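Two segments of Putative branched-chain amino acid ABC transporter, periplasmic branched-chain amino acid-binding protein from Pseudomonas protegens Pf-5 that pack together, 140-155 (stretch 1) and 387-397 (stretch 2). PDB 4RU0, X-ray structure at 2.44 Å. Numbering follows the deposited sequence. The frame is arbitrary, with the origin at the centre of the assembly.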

# COMPACT_ATOMS: atom_id res chain seq x y z
N GLU A 140 4.10 3.96 -12.86
CA GLU A 140 3.66 4.01 -14.25
C GLU A 140 2.78 2.82 -14.61
O GLU A 140 2.13 2.82 -15.65
N ALA A 141 2.73 1.81 -13.75
CA ALA A 141 1.86 0.67 -13.99
C ALA A 141 0.40 1.03 -13.69
O ALA A 141 -0.49 0.19 -13.80
N THR A 142 0.17 2.29 -13.31
CA THR A 142 -1.18 2.81 -13.24
C THR A 142 -1.83 2.71 -14.62
O THR A 142 -3.02 2.38 -14.74
N ASP A 143 -1.04 2.97 -15.65
CA ASP A 143 -1.50 2.86 -17.03
C ASP A 143 -1.48 1.40 -17.48
O ASP A 143 -0.47 0.90 -17.97
N GLY A 144 -2.61 0.72 -17.31
CA GLY A 144 -2.70 -0.68 -17.67
C GLY A 144 -2.66 -0.97 -19.15
O GLY A 144 -2.69 -2.13 -19.55
N THR A 145 -2.61 0.07 -19.99
CA THR A 145 -2.47 -0.15 -21.43
C THR A 145 -1.03 -0.53 -21.73
O THR A 145 -0.75 -1.14 -22.76
N VAL A 146 -0.13 -0.16 -20.83
CA VAL A 146 1.28 -0.49 -20.98
C VAL A 146 1.66 -1.62 -20.02
O VAL A 146 2.56 -2.41 -20.29
N PHE A 147 0.92 -1.71 -18.91
CA PHE A 147 1.17 -2.74 -17.91
C PHE A 147 -0.05 -3.62 -17.64
O PHE A 147 -0.66 -3.53 -16.58
N PRO A 148 -0.38 -4.51 -18.60
CA PRO A 148 -1.58 -5.35 -18.53
C PRO A 148 -1.68 -6.17 -17.25
O PRO A 148 -2.78 -6.31 -16.72
N TYR A 149 -0.56 -6.69 -16.75
CA TYR A 149 -0.60 -7.59 -15.61
C TYR A 149 0.16 -7.07 -14.38
O TYR A 149 0.59 -7.85 -13.53
N ASN A 150 0.30 -5.76 -14.28
CA ASN A 150 0.91 -5.13 -13.11
C ASN A 150 -0.06 -4.13 -12.48
O ASN A 150 -0.50 -3.19 -13.14
N PHE A 151 -0.39 -4.33 -11.21
CA PHE A 151 -1.41 -3.53 -10.53
C PHE A 151 -0.92 -2.88 -9.23
O PHE A 151 -1.00 -3.49 -8.16
N PRO A 152 -0.48 -1.63 -9.29
CA PRO A 152 -0.12 -0.93 -8.06
C PRO A 152 -1.37 -0.34 -7.42
O PRO A 152 -1.65 0.83 -7.51
N VAL A 153 -2.14 -1.21 -6.80
CA VAL A 153 -3.48 -0.91 -6.33
C VAL A 153 -3.64 0.04 -5.15
O VAL A 153 -2.87 0.01 -4.20
N MSE A 154 -4.69 0.84 -5.24
CA MSE A 154 -5.13 1.75 -4.21
C MSE A 154 -4.35 3.03 -4.06
O MSE A 154 -4.96 4.10 -4.10
N LEU A 155 -3.06 2.96 -3.83
CA LEU A 155 -2.29 4.16 -3.72
C LEU A 155 -0.91 4.07 -4.32
O LEU A 155 -0.10 3.32 -3.86
N SER A 387 -9.91 0.36 -13.98
CA SER A 387 -10.19 0.21 -15.39
C SER A 387 -8.92 -0.25 -16.07
O SER A 387 -7.87 -0.34 -15.44
N CYS A 388 -9.01 -0.56 -17.37
CA CYS A 388 -7.83 -0.90 -18.15
C CYS A 388 -6.85 0.27 -18.15
O CYS A 388 -5.64 0.09 -18.18
N ARG A 389 -7.40 1.48 -18.10
CA ARG A 389 -6.63 2.71 -18.12
C ARG A 389 -6.05 3.04 -16.74
O ARG A 389 -5.08 3.80 -16.62
N ASP A 390 -6.65 2.47 -15.70
CA ASP A 390 -6.30 2.83 -14.32
C ASP A 390 -6.18 1.63 -13.39
O ASP A 390 -7.17 1.16 -12.84
N HIS A 391 -4.95 1.17 -13.20
CA HIS A 391 -4.70 0.02 -12.34
C HIS A 391 -4.49 0.41 -10.87
O HIS A 391 -4.13 -0.42 -10.04
N GLU A 392 -4.71 1.68 -10.56
CA GLU A 392 -4.64 2.15 -9.18
C GLU A 392 -6.03 2.11 -8.55
O GLU A 392 -6.26 1.42 -7.56
N GLY A 393 -6.94 2.88 -9.14
CA GLY A 393 -8.35 2.81 -8.79
C GLY A 393 -8.75 3.41 -7.45
O GLY A 393 -9.92 3.32 -7.07
N GLY A 394 -7.80 4.00 -6.73
CA GLY A 394 -8.08 4.58 -5.43
C GLY A 394 -7.54 5.98 -5.25
O GLY A 394 -8.21 6.96 -5.56
N GLY A 395 -6.31 6.08 -4.74
CA GLY A 395 -5.63 7.35 -4.61
C GLY A 395 -5.99 8.17 -3.38
O GLY A 395 -5.75 9.37 -3.36
N ALA A 396 -6.56 7.54 -2.36
CA ALA A 396 -6.87 8.26 -1.12
C ALA A 396 -6.09 7.70 0.07
O ALA A 396 -5.57 6.59 0.01
N ALA A 397 -6.01 8.49 1.13
CA ALA A 397 -5.37 8.05 2.37
C ALA A 397 -5.98 8.77 3.56
O ALA A 397 -6.61 9.81 3.41

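Residues 140-155 and 387-397 bury 781 Å² between them, and His391 contributes the largest share. Its CA-to-CB bond points toward stretch 1, and chi1 in the m well (-78°) sets the imidazole among the residues from Gly144 to Phe151.

Stretch 1 makes its first contact where Ala141 O lies 3.3 Å from His391 CB. Thr142 follows, anchoring the backbone of the histidine: His391 N donates to Thr142 O at 2.7 Å, nearly linearly. The Thr142 side chain, in the m rotamer, places Thr142 CG2 3.5 Å from Asp390 OD1 and 4.0 Å from Glu392 CB, while Thr142 OG1 accepts a hydrogen bond from water 1 at 3.0 Å. The same water donates to Glu392 OE1 at 2.5 Å, so it links the two side chains. Asp390, a t rotamer, also organises its own loop, its OD1 accepting from Glu392 N (3.0 Å) and Gly393 N (3.1 Å).

The CA-to-CB bond of Asp143 points away from stretch 2, although the end of its side chain comes nearer; its bonds are local, with OD1, in a t rotamer, accepting from Thr145 N at 3.1 Å and from Thr145 OG1 at a very short 2.5 Å. Gly144 sets its CA over one face of the imidazole, 3.4 Å from the centroid of the His391 ring, in a CH-pi contact. A CB here would point toward stretch 2 and clash with His391 NE2 and Cys388 O. Thr145, with chi1 p, brings CG2 within 4.0 Å of SG of Cys388, a t rotamer bonded covalently to a group elsewhere in the structure.

Beyond Phe147, whose side chain leads away, the turn reaches Asn150, which contributes its backbone: His391 ND1 donates to Asn150 O at 2.9 Å and 168°, near the ring plane. Phe151, an m rotamer, covers the imidazole face opposite Gly144. The two rings stack face to face, with centroids of Phe151 and His391 3.7 Å apart and planes at 11°, so the histidine is sandwiched between phenyl ring and glycine.

Pro152 packs CD 4.0 Å from His391 CB. The CA-to-CB bond of Val153 points away, yet its CG1 remains 3.6 Å from Glu392 O. The CA-to-CB bond of the selenomethionine Met154 also points away, and the residue pairs through its backbone, Met154 N donating to Glu392 O (2.9 Å) and Met154 O accepting from Gly395 N (2.5 Å, very short). Glu392 extends with chi1 and chi2 both t, bringing OE2 3.3 Å from Leu155 CA. Leu155 (chi1 t, chi2 p) closes the interface, its CD1 3.6 Å from Gly395 C and its CD2 4.2 Å from Ala397 CB.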

# COMPACT_ATOMS: atom_id res chain seq x y z
CB GLU A 140 4.86 4.10 -15.20
CG GLU A 140 5.79 2.90 -15.19
CD GLU A 140 6.82 2.96 -14.09
OE1 GLU A 140 6.75 3.90 -13.27
OE2 GLU A 140 7.70 2.06 -14.04
CB ALA A 141 2.29 -0.53 -13.16
CB THR A 142 -1.21 4.28 -12.76
OG1 THR A 142 -0.56 4.39 -11.49
CG2 THR A 142 -2.64 4.77 -12.63
CB ASP A 143 -0.62 3.71 -17.96
CG ASP A 143 -1.21 3.86 -19.37
OD1 ASP A 143 -2.12 3.10 -19.74
OD2 ASP A 143 -0.74 4.76 -20.11
CB THR A 145 -2.87 1.08 -22.27
OG1 THR A 145 -1.93 2.15 -22.04
CG2 THR A 145 -4.28 1.54 -21.94
CB VAL A 146 2.17 0.75 -20.75
CG1 VAL A 146 3.65 0.38 -20.75
CG2 VAL A 146 1.89 1.79 -21.83
CB PHE A 147 1.63 -2.09 -16.60
CG PHE A 147 2.99 -1.47 -16.68
CD1 PHE A 147 3.14 -0.17 -17.12
CD2 PHE A 147 4.11 -2.19 -16.32
CE1 PHE A 147 4.39 0.40 -17.20
CE2 PHE A 147 5.37 -1.63 -16.39
CZ PHE A 147 5.51 -0.33 -16.83
CB PRO A 148 -1.42 -6.28 -19.74
CG PRO A 148 -0.47 -5.60 -20.64
CD PRO A 148 0.46 -4.83 -19.77
CB TYR A 149 -0.07 -8.96 -16.03
CG TYR A 149 -1.02 -9.65 -16.98
CD1 TYR A 149 -0.89 -9.49 -18.36
CD2 TYR A 149 -2.09 -10.40 -16.50
CE1 TYR A 149 -1.78 -10.10 -19.22
CE2 TYR A 149 -2.98 -11.00 -17.36
CZ TYR A 149 -2.83 -10.85 -18.72
OH TYR A 149 -3.72 -11.45 -19.58
CB ASN A 150 2.22 -4.44 -13.50
CG ASN A 150 3.11 -4.17 -12.31
OD1 ASN A 150 2.65 -3.73 -11.26
ND2 ASN A 150 4.40 -4.44 -12.47
CB PHE A 151 -2.65 -4.38 -10.23
CG PHE A 151 -3.42 -4.81 -11.45
CD1 PHE A 151 -4.57 -4.14 -11.83
CD2 PHE A 151 -3.00 -5.90 -12.20
CE1 PHE A 151 -5.29 -4.54 -12.95
CE2 PHE A 151 -3.71 -6.30 -13.32
CZ PHE A 151 -4.86 -5.62 -13.70
CB PRO A 152 0.78 0.17 -8.58
CG PRO A 152 0.22 0.49 -9.89
CD PRO A 152 -0.35 -0.77 -10.46
CB VAL A 153 -4.29 -2.19 -6.04
CG1 VAL A 153 -5.76 -1.90 -6.18
CG2 VAL A 153 -3.91 -3.28 -6.99
CB MSE A 154 -5.11 1.00 -2.90
CG MSE A 154 -6.38 1.29 -2.14
SE MSE A 154 -6.46 0.00 -0.68
CE MSE A 154 -7.70 -1.21 -1.59
CB LEU A 155 -2.19 4.57 -2.24
CG LEU A 155 -1.71 5.99 -1.98
CD1 LEU A 155 -2.70 6.99 -2.53
CD2 LEU A 155 -1.49 6.21 -0.51
CB SER A 387 -10.69 1.52 -16.00
OG SER A 387 -9.62 2.44 -16.17
CB CYS A 388 -8.22 -1.28 -19.57
SG CYS A 388 -6.85 -1.23 -20.75
CB ARG A 389 -7.51 3.85 -18.62
CG ARG A 389 -6.78 5.08 -19.12
CD ARG A 389 -7.75 6.24 -19.27
NE ARG A 389 -8.29 6.65 -17.97
CZ ARG A 389 -7.85 7.70 -17.28
NH1 ARG A 389 -8.39 8.00 -16.11
NH2 ARG A 389 -6.87 8.45 -17.78
CB ASP A 390 -7.34 3.81 -13.76
CG ASP A 390 -7.10 4.15 -12.30
OD1 ASP A 390 -5.94 4.08 -11.84
OD2 ASP A 390 -8.08 4.48 -11.60
CB HIS A 391 -3.50 -0.77 -12.86
CG HIS A 391 -3.81 -1.63 -14.05
ND1 HIS A 391 -2.93 -2.57 -14.54
CD2 HIS A 391 -4.92 -1.71 -14.82
CE1 HIS A 391 -3.47 -3.18 -15.58
NE2 HIS A 391 -4.68 -2.68 -15.77
CB GLU A 392 -4.06 3.56 -9.09
CG GLU A 392 -3.85 4.03 -7.66
CD GLU A 392 -3.40 5.48 -7.55
OE1 GLU A 392 -3.50 6.22 -8.55
OE2 GLU A 392 -2.94 5.88 -6.46
CB ALA A 396 -8.36 8.22 -0.84
CB ALA A 397 -3.87 8.30 2.32
O HOH W 1 -1.32 6.72 -9.71